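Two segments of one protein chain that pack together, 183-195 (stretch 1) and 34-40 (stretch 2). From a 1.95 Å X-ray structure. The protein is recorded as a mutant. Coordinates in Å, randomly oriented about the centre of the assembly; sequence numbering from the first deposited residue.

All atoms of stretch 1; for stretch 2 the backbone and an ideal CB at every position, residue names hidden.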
# COMPACT_ATOMS: atom_id res chain seq x y z
N LEU A 183 8.24 29.10 -19.96
CA LEU A 183 9.55 28.73 -20.50
C LEU A 183 9.85 27.28 -20.16
O LEU A 183 10.20 26.49 -21.04
CB LEU A 183 10.63 29.62 -19.92
CG LEU A 183 12.05 29.07 -20.17
CD1 LEU A 183 12.42 29.28 -21.66
CD2 LEU A 183 13.02 29.74 -19.26
N CYS A 184 9.69 26.91 -18.88
CA CYS A 184 9.98 25.55 -18.47
C CYS A 184 9.06 24.57 -19.12
O CYS A 184 9.51 23.52 -19.53
CB CYS A 184 9.98 25.41 -16.95
SG CYS A 184 11.28 26.36 -16.23
N TYR A 185 7.78 24.92 -19.28
CA TYR A 185 6.84 24.02 -19.94
C TYR A 185 7.23 23.84 -21.41
O TYR A 185 7.25 22.71 -21.91
CB TYR A 185 5.38 24.53 -19.84
CG TYR A 185 4.40 23.66 -20.59
CD1 TYR A 185 3.91 24.03 -21.85
CD2 TYR A 185 3.96 22.47 -20.05
CE1 TYR A 185 3.04 23.22 -22.53
CE2 TYR A 185 3.10 21.66 -20.72
CZ TYR A 185 2.64 22.03 -21.95
OH TYR A 185 1.77 21.21 -22.58
N ASP A 186 7.55 24.93 -22.10
CA ASP A 186 7.91 24.83 -23.51
C ASP A 186 9.22 24.05 -23.67
O ASP A 186 9.35 23.27 -24.61
CB ASP A 186 8.00 26.22 -24.21
CG ASP A 186 6.63 26.83 -24.53
OD1 ASP A 186 5.55 26.15 -24.50
OD2 ASP A 186 6.64 28.05 -24.85
N THR A 187 10.15 24.19 -22.73
CA THR A 187 11.44 23.54 -22.84
C THR A 187 11.36 22.04 -22.55
O THR A 187 11.98 21.24 -23.27
CB THR A 187 12.45 24.17 -21.88
OG1 THR A 187 12.58 25.56 -22.19
CG2 THR A 187 13.84 23.49 -21.95
N PHE A 188 10.61 21.66 -21.52
CA PHE A 188 10.68 20.30 -20.97
C PHE A 188 9.53 19.42 -21.33
O PHE A 188 9.63 18.21 -21.18
CB PHE A 188 10.85 20.35 -19.44
CG PHE A 188 12.20 20.84 -19.00
CD1 PHE A 188 12.36 22.13 -18.53
CD2 PHE A 188 13.31 20.01 -19.07
CE1 PHE A 188 13.61 22.61 -18.13
CE2 PHE A 188 14.56 20.46 -18.63
CZ PHE A 188 14.72 21.76 -18.15
N TYR A 189 8.43 19.99 -21.80
CA TYR A 189 7.25 19.20 -22.13
C TYR A 189 7.13 18.92 -23.61
O TYR A 189 6.09 18.50 -24.07
CB TYR A 189 6.00 19.87 -21.58
CG TYR A 189 5.74 19.52 -20.14
CD1 TYR A 189 6.51 20.09 -19.12
CD2 TYR A 189 4.71 18.63 -19.79
CE1 TYR A 189 6.29 19.77 -17.78
CE2 TYR A 189 4.47 18.33 -18.45
CZ TYR A 189 5.29 18.88 -17.45
OH TYR A 189 5.05 18.62 -16.12
N HIS A 190 8.21 19.13 -24.35
CA HIS A 190 8.25 18.73 -25.72
C HIS A 190 8.25 17.20 -25.81
O HIS A 190 8.86 16.55 -24.97
CB HIS A 190 9.51 19.29 -26.43
CG HIS A 190 9.46 19.12 -27.91
ND1 HIS A 190 9.83 17.95 -28.54
CD2 HIS A 190 9.06 19.97 -28.89
CE1 HIS A 190 9.67 18.09 -29.85
NE2 HIS A 190 9.20 19.30 -30.09
N PRO A 191 7.60 16.63 -26.82
CA PRO A 191 7.51 15.17 -26.84
C PRO A 191 8.85 14.41 -26.89
O PRO A 191 8.92 13.26 -26.43
CB PRO A 191 6.66 14.87 -28.09
CG PRO A 191 6.47 16.21 -28.79
CD PRO A 191 6.65 17.26 -27.76
N SER A 192 9.88 15.06 -27.43
CA SER A 192 11.22 14.52 -27.52
C SER A 192 11.84 14.37 -26.13
O SER A 192 12.82 13.64 -25.98
CB SER A 192 12.13 15.42 -28.37
OG SER A 192 12.24 16.71 -27.80
N ASN A 193 11.27 15.05 -25.12
CA ASN A 193 11.78 14.95 -23.75
C ASN A 193 10.94 14.01 -22.87
O ASN A 193 11.11 13.98 -21.64
CB ASN A 193 11.87 16.32 -23.08
CG ASN A 193 12.78 16.30 -21.80
OD1 ASN A 193 13.88 15.75 -21.80
ND2 ASN A 193 12.33 16.96 -20.76
N MSE A 194 10.01 13.28 -23.51
CA MSE A 194 9.00 12.51 -22.77
C MSE A 194 8.88 11.04 -23.19
O MSE A 194 9.53 10.60 -24.15
CB MSE A 194 7.62 13.21 -22.86
CG MSE A 194 7.63 14.63 -22.33
SE MSE A 194 5.89 15.46 -22.07
CE MSE A 194 5.11 14.36 -20.64
N VAL A 195 8.05 10.30 -22.45
CA VAL A 195 7.86 8.88 -22.66
C VAL A 195 6.43 8.53 -22.26
O VAL A 195 5.88 9.12 -21.33
CB VAL A 195 8.90 8.02 -21.91
CG1 VAL A 195 8.70 8.08 -20.35
CG2 VAL A 195 8.93 6.58 -22.45
N UNK A 34 1.12 5.75 -18.26
CA UNK A 34 1.86 6.86 -17.68
C UNK A 34 2.59 7.64 -18.79
O UNK A 34 3.23 7.03 -19.66
CB UNK A 34 2.85 6.35 -16.63
N UNK A 35 2.41 8.97 -18.76
CA UNK A 35 3.06 9.92 -19.65
C UNK A 35 3.97 10.79 -18.77
O UNK A 35 3.47 11.50 -17.90
CB UNK A 35 2.04 10.76 -20.42
N UNK A 36 5.29 10.70 -18.94
CA UNK A 36 6.24 11.38 -18.06
C UNK A 36 7.25 12.19 -18.79
O UNK A 36 7.59 11.86 -19.95
CB UNK A 36 6.97 10.36 -17.18
N UNK A 37 7.76 13.21 -18.10
CA UNK A 37 8.78 14.10 -18.67
C UNK A 37 10.07 14.01 -17.87
O UNK A 37 10.05 13.90 -16.64
CB UNK A 37 8.28 15.55 -18.70
N UNK A 38 11.20 14.03 -18.59
CA UNK A 38 12.54 14.14 -17.99
C UNK A 38 12.81 15.58 -17.50
O UNK A 38 13.65 16.32 -18.06
CB UNK A 38 13.61 13.72 -19.00
N UNK A 39 12.12 15.91 -16.43
CA UNK A 39 12.15 17.23 -15.79
C UNK A 39 11.60 17.05 -14.39
O UNK A 39 10.47 16.55 -14.20
CB UNK A 39 11.35 18.27 -16.58
N UNK A 40 12.36 17.45 -13.38
CA UNK A 40 11.84 17.39 -12.01
C UNK A 40 12.35 18.51 -11.16
O UNK A 40 12.88 19.49 -11.68
CB UNK A 40 12.20 16.06 -11.35

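Stretch 2 enters as a strand antiparallel to the strand that begins at Met-194, then leaves it as a loop whose residue 39 packs against the helix.

At position 34 the ideal CB has no atom of stretch 1 within 5.5 Å, so stretch 1 places little constraint on the choice. The residue is Met-34, a selenomethionine whose end leads away.

At position 35 CA-to-CB points sideways, with the ideal CB 4.7 Å from Met-194 CE. A broad apolar group, aromatic or branched, could reach that methyl. Phe-35 does so with chi1 t: Met-194 CE lies over its ring face, 3.6 Å from the ring centroid in a CH-pi contact, while Val-195 O sits at the ring edge, 3.4 Å from Phe-35 CD1.

Position 36 is paired with Val-195, and its CB lies on the same sheet face, 4.3 Å from Val-195 CG1. Small or medium apolar residues would suit it. Ala-36 supplies just a methyl, with Ala-36 N donating to Val-195 O (2.9 Å) and Val-195 N to Ala-36 O (3.0 Å).

Position 37 pairs with Met-194 on the other face. Its ideal CB is 3.8 Å from Met-194 CG and 3.9 Å from Phe-188 O, a carbonyl at the end of the helix, with the Tyr-189 ring nearby. A short side chain carrying a hydroxyl would fit, and valine would satisfy the apolar part alone. Thr-37 meets both demands: OG1 donates to Phe-188 O at 2.7 Å, and CG2 lies over the Tyr-189 ring face, 4.2 Å from its centroid. Asn-193 ND2 also donates to Phe-188 O, at 3.0 Å, so this carbonyl accepts a hydrogen bond from each stretch.

At position 38 the ideal CB is 3.5 Å from Asn-193 OD1, an acceptor that favours a donor such as lysine, arginine or glutamine. The Arg-38 chain runs out with chi1 and chi2 t and bends at chi3 (m), which brings NH1 to 3.1 Å from Asn-193 OD1, to which it donates. Two further bonds frame the pair: backbone Arg-38 N donates to Asn-193 O, and the side-chain amide Asn-193 ND2 donates to backbone Arg-38 O, both at 3.1 Å. A water links Arg-38 NH2 to Ser-192 O.

Position 39 points toward the helix, its ideal CB 3.6 Å from Phe-188 CB. The Phe-188 ring turns a face to this position and invites a flat side chain, phenylalanine, tyrosine or perhaps histidine. Tyr-39 forms an offset stack with Phe-188, centroids 3.9 Å apart and planes at 9°, and its OH reaches Cys-184 CB at 3.4 Å.

Position 40 is out of reach of stretch 1 and is Gly-40.

Stretch 2, residues 34-40: MFATRYG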
# COMPACT_ATOMS: atom_id res chain seq x y z
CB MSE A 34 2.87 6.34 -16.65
CG MSE A 34 3.83 7.42 -16.04
SE MSE A 34 4.97 6.80 -14.56
CE MSE A 34 3.65 6.61 -13.12
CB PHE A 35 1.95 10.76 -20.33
CG PHE A 35 2.40 11.62 -21.50
CD1 PHE A 35 3.54 11.34 -22.24
CD2 PHE A 35 1.58 12.66 -21.92
CE1 PHE A 35 3.90 12.15 -23.33
CE2 PHE A 35 1.93 13.46 -23.02
CZ PHE A 35 3.10 13.20 -23.71
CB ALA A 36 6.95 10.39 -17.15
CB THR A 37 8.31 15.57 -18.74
OG1 THR A 37 9.38 16.41 -19.19
CG2 THR A 37 7.85 16.02 -17.38
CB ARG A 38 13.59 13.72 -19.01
CG ARG A 38 14.96 13.48 -18.44
CD ARG A 38 15.98 13.09 -19.52
NE ARG A 38 15.73 11.83 -20.25
CZ ARG A 38 15.14 11.71 -21.45
NH1 ARG A 38 14.62 12.76 -22.08
NH2 ARG A 38 15.03 10.50 -22.00
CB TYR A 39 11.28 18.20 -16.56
CG TYR A 39 11.21 19.59 -15.96
CD1 TYR A 39 12.36 20.28 -15.61
CD2 TYR A 39 10.00 20.22 -15.76
CE1 TYR A 39 12.32 21.55 -15.07
CE2 TYR A 39 9.94 21.52 -15.23
CZ TYR A 39 11.10 22.17 -14.92
OH TYR A 39 11.06 23.45 -14.42
O HOH W 1 13.70 11.12 -24.69
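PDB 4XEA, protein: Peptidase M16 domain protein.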